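Local atomic coordinates of D-aminoacyl-tRNA deacylase 1 (Homo sapiens, PDB entry 2OKV), a protein that removes D-amino acids, and glycine mischarged onto tRNA(Ala), from aminoacyl-tRNAs as a homodimeric editing enzyme, and is also implicated in DNA replication. Residues Ala11-Thr14 against Gln19-Ala22; Gly104-Phe109 against Gly125-Tyr130. All coordinates share one frame; numbering follows the deposited sequence.

Contact 1: Ala11-Thr14 against Gln19-Ala22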
# COMPACT_ATOMS: atom_id res chain seq x y z
N ALA B 11 9.45 -6.69 -7.99
CA ALA B 11 8.33 -5.84 -8.37
C ALA B 11 8.52 -5.45 -9.82
O ALA B 11 9.64 -5.42 -10.30
CB ALA B 11 8.28 -4.60 -7.49
N SER B 12 7.43 -5.16 -10.51
CA SER B 12 7.54 -4.72 -11.90
C SER B 12 6.32 -3.94 -12.32
O SER B 12 5.28 -3.97 -11.67
CB SER B 12 7.74 -5.92 -12.83
OG SER B 12 6.66 -6.82 -12.72
N VAL B 13 6.48 -3.21 -13.42
CA VAL B 13 5.40 -2.43 -14.00
C VAL B 13 5.23 -2.90 -15.42
O VAL B 13 6.22 -3.00 -16.17
CB VAL B 13 5.71 -0.92 -13.96
CG1 VAL B 13 4.72 -0.11 -14.81
CG2 VAL B 13 5.76 -0.41 -12.52
N THR B 14 3.98 -3.19 -15.77
CA THR B 14 3.56 -3.49 -17.14
C THR B 14 2.55 -2.43 -17.62
O THR B 14 1.76 -1.92 -16.82
CB THR B 14 2.89 -4.89 -17.20
OG1 THR B 14 3.90 -5.90 -17.02
CG2 THR B 14 2.28 -5.13 -18.50
N GLN B 19 6.39 -5.06 -20.46
CA GLN B 19 7.13 -4.83 -19.22
C GLN B 19 7.93 -3.56 -19.39
O GLN B 19 8.74 -3.46 -20.32
CB GLN B 19 8.06 -5.99 -18.86
CG GLN B 19 8.85 -5.68 -17.57
CD GLN B 19 9.48 -6.90 -16.93
OE1 GLN B 19 8.78 -7.82 -16.47
NE2 GLN B 19 10.81 -6.92 -16.87
N ILE B 20 7.67 -2.59 -18.52
CA ILE B 20 8.32 -1.27 -18.53
C ILE B 20 9.59 -1.27 -17.63
O ILE B 20 10.64 -0.74 -18.01
CB ILE B 20 7.35 -0.16 -18.00
CG1 ILE B 20 6.09 -0.02 -18.88
CG2 ILE B 20 8.05 1.18 -17.85
CD1 ILE B 20 6.34 0.21 -20.37
N SER B 21 9.46 -1.82 -16.44
CA SER B 21 10.59 -1.87 -15.52
C SER B 21 10.38 -3.00 -14.54
O SER B 21 9.26 -3.51 -14.39
CB SER B 21 10.73 -0.53 -14.79
OG SER B 21 9.58 -0.24 -14.02
N ALA B 22 11.45 -3.40 -13.87
CA ALA B 22 11.41 -4.48 -12.91
C ALA B 22 12.57 -4.33 -11.94
O ALA B 22 13.66 -3.92 -12.35
CB ALA B 22 11.50 -5.81 -13.62
O HOH W 1 6.50 -7.89 -15.07
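Val13 O is the hub of this antiparallel hairpin, because two consecutive amides of the partner strand converge on it. Ile20 N donates to Val13 O over 2.8 Å, nearly straight at 161°, whereas the bond from Ser21 N to Val13 O is weak at 3.5 Å. Having Ile20 and Ser21 both opposite Val13 makes this a classic beta bulge; the register slips by one residue, pairing Thr14 with Gln19. Beyond the bulge, Val13 N returns a 3.0 Å bond to Ser21 O, and Ala22 CA lends a CA-H...O contact to Ala11 O.

The tight side carries Val13, whose CG1 lies anti to the backbone N (chi1 169°) and meets Ile20 CB obliquely at 4.1 Å. The hydroxyl of Ser21 stands beside Val13 CB and CG2, its polar end taken up by a hydrogen bond with Asp124 O.

On the other face, with Ser12, Thr14, Gln19 and Ala22, the packing is looser and wetter. Ser12 CB rests 3.8 Å from Ala22 CB, but its OG reaches Gln19 through a water, which lies 2.6 Å from Ser12 OG and donates to Gln19 OE1 at 2.7 Å.

Within this chain, strand 18-23 is an outer strand of a three-stranded antiparallel sheet, with strand 131-137 along the far side of strand 10-15; Leu75 and Val77 of strand 73-78 pack against Val13.

Contact 2: Gly104-Phe109 against Gly125-Tyr130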
# COMPACT_ATOMS: atom_id res chain seq x y z
N GLY B 104 6.06 17.14 -13.76
CA GLY B 104 7.30 17.85 -13.45
C GLY B 104 7.80 17.63 -12.03
O GLY B 104 8.99 17.37 -11.81
N PHE B 105 6.90 17.74 -11.06
CA PHE B 105 7.27 17.52 -9.66
C PHE B 105 7.80 16.09 -9.45
O PHE B 105 8.87 15.89 -8.86
CB PHE B 105 6.09 17.80 -8.73
CG PHE B 105 6.45 17.84 -7.27
CD1 PHE B 105 6.39 19.03 -6.56
CD2 PHE B 105 6.85 16.68 -6.59
CE1 PHE B 105 6.73 19.08 -5.21
CE2 PHE B 105 7.20 16.72 -5.24
CZ PHE B 105 7.14 17.92 -4.55
N TYR B 106 7.04 15.11 -9.94
CA TYR B 106 7.43 13.69 -9.90
C TYR B 106 8.81 13.46 -10.54
O TYR B 106 9.67 12.80 -9.94
CB TYR B 106 6.36 12.82 -10.61
CG TYR B 106 6.66 11.35 -10.50
CD1 TYR B 106 6.55 10.71 -9.27
CD2 TYR B 106 7.06 10.60 -11.61
CE1 TYR B 106 6.82 9.37 -9.12
CE2 TYR B 106 7.37 9.21 -11.45
CZ TYR B 106 7.24 8.63 -10.20
OH TYR B 106 7.53 7.29 -9.95
N ASN B 107 9.01 13.99 -11.75
CA ASN B 107 10.30 13.84 -12.40
C ASN B 107 11.44 14.42 -11.55
O ASN B 107 12.45 13.76 -11.37
CB ASN B 107 10.27 14.43 -13.81
CG ASN B 107 9.51 13.55 -14.78
OD1 ASN B 107 9.35 12.34 -14.56
ND2 ASN B 107 9.03 14.15 -15.86
N SER B 108 11.24 15.62 -11.00
CA SER B 108 12.24 16.23 -10.11
C SER B 108 12.50 15.36 -8.86
O SER B 108 13.65 15.22 -8.40
CB SER B 108 11.82 17.64 -9.68
OG SER B 108 11.81 18.54 -10.79
N PHE B 109 11.42 14.79 -8.33
CA PHE B 109 11.50 13.90 -7.17
C PHE B 109 12.35 12.67 -7.47
O PHE B 109 13.23 12.30 -6.68
CB PHE B 109 10.08 13.47 -6.75
CG PHE B 109 10.08 12.39 -5.73
CD1 PHE B 109 10.09 12.71 -4.36
CD2 PHE B 109 10.10 11.06 -6.11
CE1 PHE B 109 10.11 11.73 -3.40
CE2 PHE B 109 10.14 10.05 -5.15
CZ PHE B 109 10.14 10.39 -3.79
N GLY B 125 7.62 3.70 -12.93
CA GLY B 125 6.52 3.31 -13.81
C GLY B 125 6.52 4.23 -15.01
O GLY B 125 7.57 4.79 -15.38
N LYS B 126 5.35 4.40 -15.62
CA LYS B 126 5.17 5.36 -16.72
C LYS B 126 4.07 6.34 -16.29
O LYS B 126 2.89 6.00 -16.30
CB LYS B 126 4.81 4.64 -18.03
CG LYS B 126 4.69 5.59 -19.24
CD LYS B 126 4.80 4.91 -20.63
CE LYS B 126 3.94 3.65 -20.78
NZ LYS B 126 3.98 3.05 -22.17
N PHE B 127 4.49 7.54 -15.91
CA PHE B 127 3.61 8.54 -15.27
C PHE B 127 2.14 8.64 -15.75
O PHE B 127 1.23 8.63 -14.94
CB PHE B 127 4.24 9.95 -15.28
CG PHE B 127 3.43 10.96 -14.51
CD1 PHE B 127 3.65 11.14 -13.15
CD2 PHE B 127 2.44 11.70 -15.14
CE1 PHE B 127 2.90 12.05 -12.42
CE2 PHE B 127 1.67 12.63 -14.42
CZ PHE B 127 1.91 12.80 -13.05
N GLY B 128 1.87 8.73 -17.03
CA GLY B 128 0.45 8.94 -17.40
C GLY B 128 -0.41 7.69 -17.57
O GLY B 128 -1.63 7.78 -17.80
N ALA B 129 0.23 6.53 -17.47
CA ALA B 129 -0.28 5.33 -18.13
C ALA B 129 -1.11 4.46 -17.22
O ALA B 129 -1.01 4.53 -16.00
CB ALA B 129 0.89 4.52 -18.70
N TYR B 130 -1.94 3.62 -17.83
CA TYR B 130 -2.67 2.62 -17.09
C TYR B 130 -1.75 1.42 -16.91
O TYR B 130 -1.47 0.68 -17.86
CB TYR B 130 -3.96 2.28 -17.83
CG TYR B 130 -4.82 1.20 -17.21
CD1 TYR B 130 -4.82 0.96 -15.84
CD2 TYR B 130 -5.68 0.45 -18.00
CE1 TYR B 130 -5.62 -0.02 -15.27
CE2 TYR B 130 -6.49 -0.55 -17.45
CZ TYR B 130 -6.45 -0.76 -16.08
OH TYR B 130 -7.25 -1.73 -15.53
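Tyr106 on helix 99-116 and Phe127 in the loop carry this contact, which ties the helix to the connection between strands 122-124 and 131-137. Starting at Gly104, the helix first ties itself together: Gly104 O accepts both Ser108 N at 3.0 Å and Ser108 OG at 3.2 Å, the two donors arriving from opposite faces of the carbonyl plane. Phe105 and, a turn later, Phe109 face helix 39-51 on another side of the helix.

Between them comes Tyr106, which leaves the helix toward the loop. With CG anti to the backbone N (chi1 -175°), its ring extends outward from the helix and passes Phe127 running the opposite way. Tyr106 CD2 comes within 3.8 Å of Phe127 CD1, and Tyr106 CB sits 4.0 Å from Phe127 CE1, so the base of the tyrosine is covered as well as its ring. The ring planes are inclined at 41° with centroids 5.8 Å apart, an oblique aromatic pair. Farther out, Tyr106 OH hydrogen-bonds Asp124 OD1, just ahead of the loop.

On the loop side, Phe127 occupies a type I turn from Lys126 to Ala129, closed by Ala129 N to Lys126 O at 3.0 Å. Its side chain also touches Ala102 and Glu103 of helix 99-116, about one turn before Tyr106, and both aromatic side chains touch Ser78 of strand 73-78. The chemistry is therefore apolar between the two side chains, with one polar tie at the far end of the tyrosine: the bond to Asp124 fixes that end and probably limits how the ring can tilt against Phe127.

Contact 1 and contact 2 have centres 14 Å apart and meet directly, Val13 CG1 lying 4.0 Å from Gly125 CA and Ile20 CD1 4.1 Å from Lys126 NZ. Asp124 joins them chemically: its backbone O serves Ser21 in contact 1, while its carboxylate serves Tyr106 in contact 2. Neither contact contains a magnesium ligand. The side chain of Ala11 is about 8 Å from the bound magnesium ion and that of Tyr106 about 11 Å. The loop of contact 2 leads to the dimer interface, where Tyr130 OH hydrogen-bonds Asp138 of the second subunit, and Tyr130 packs on Gly139 of that same subunit, part of the probable Gly-cisPro motif that rejects L-amino acids.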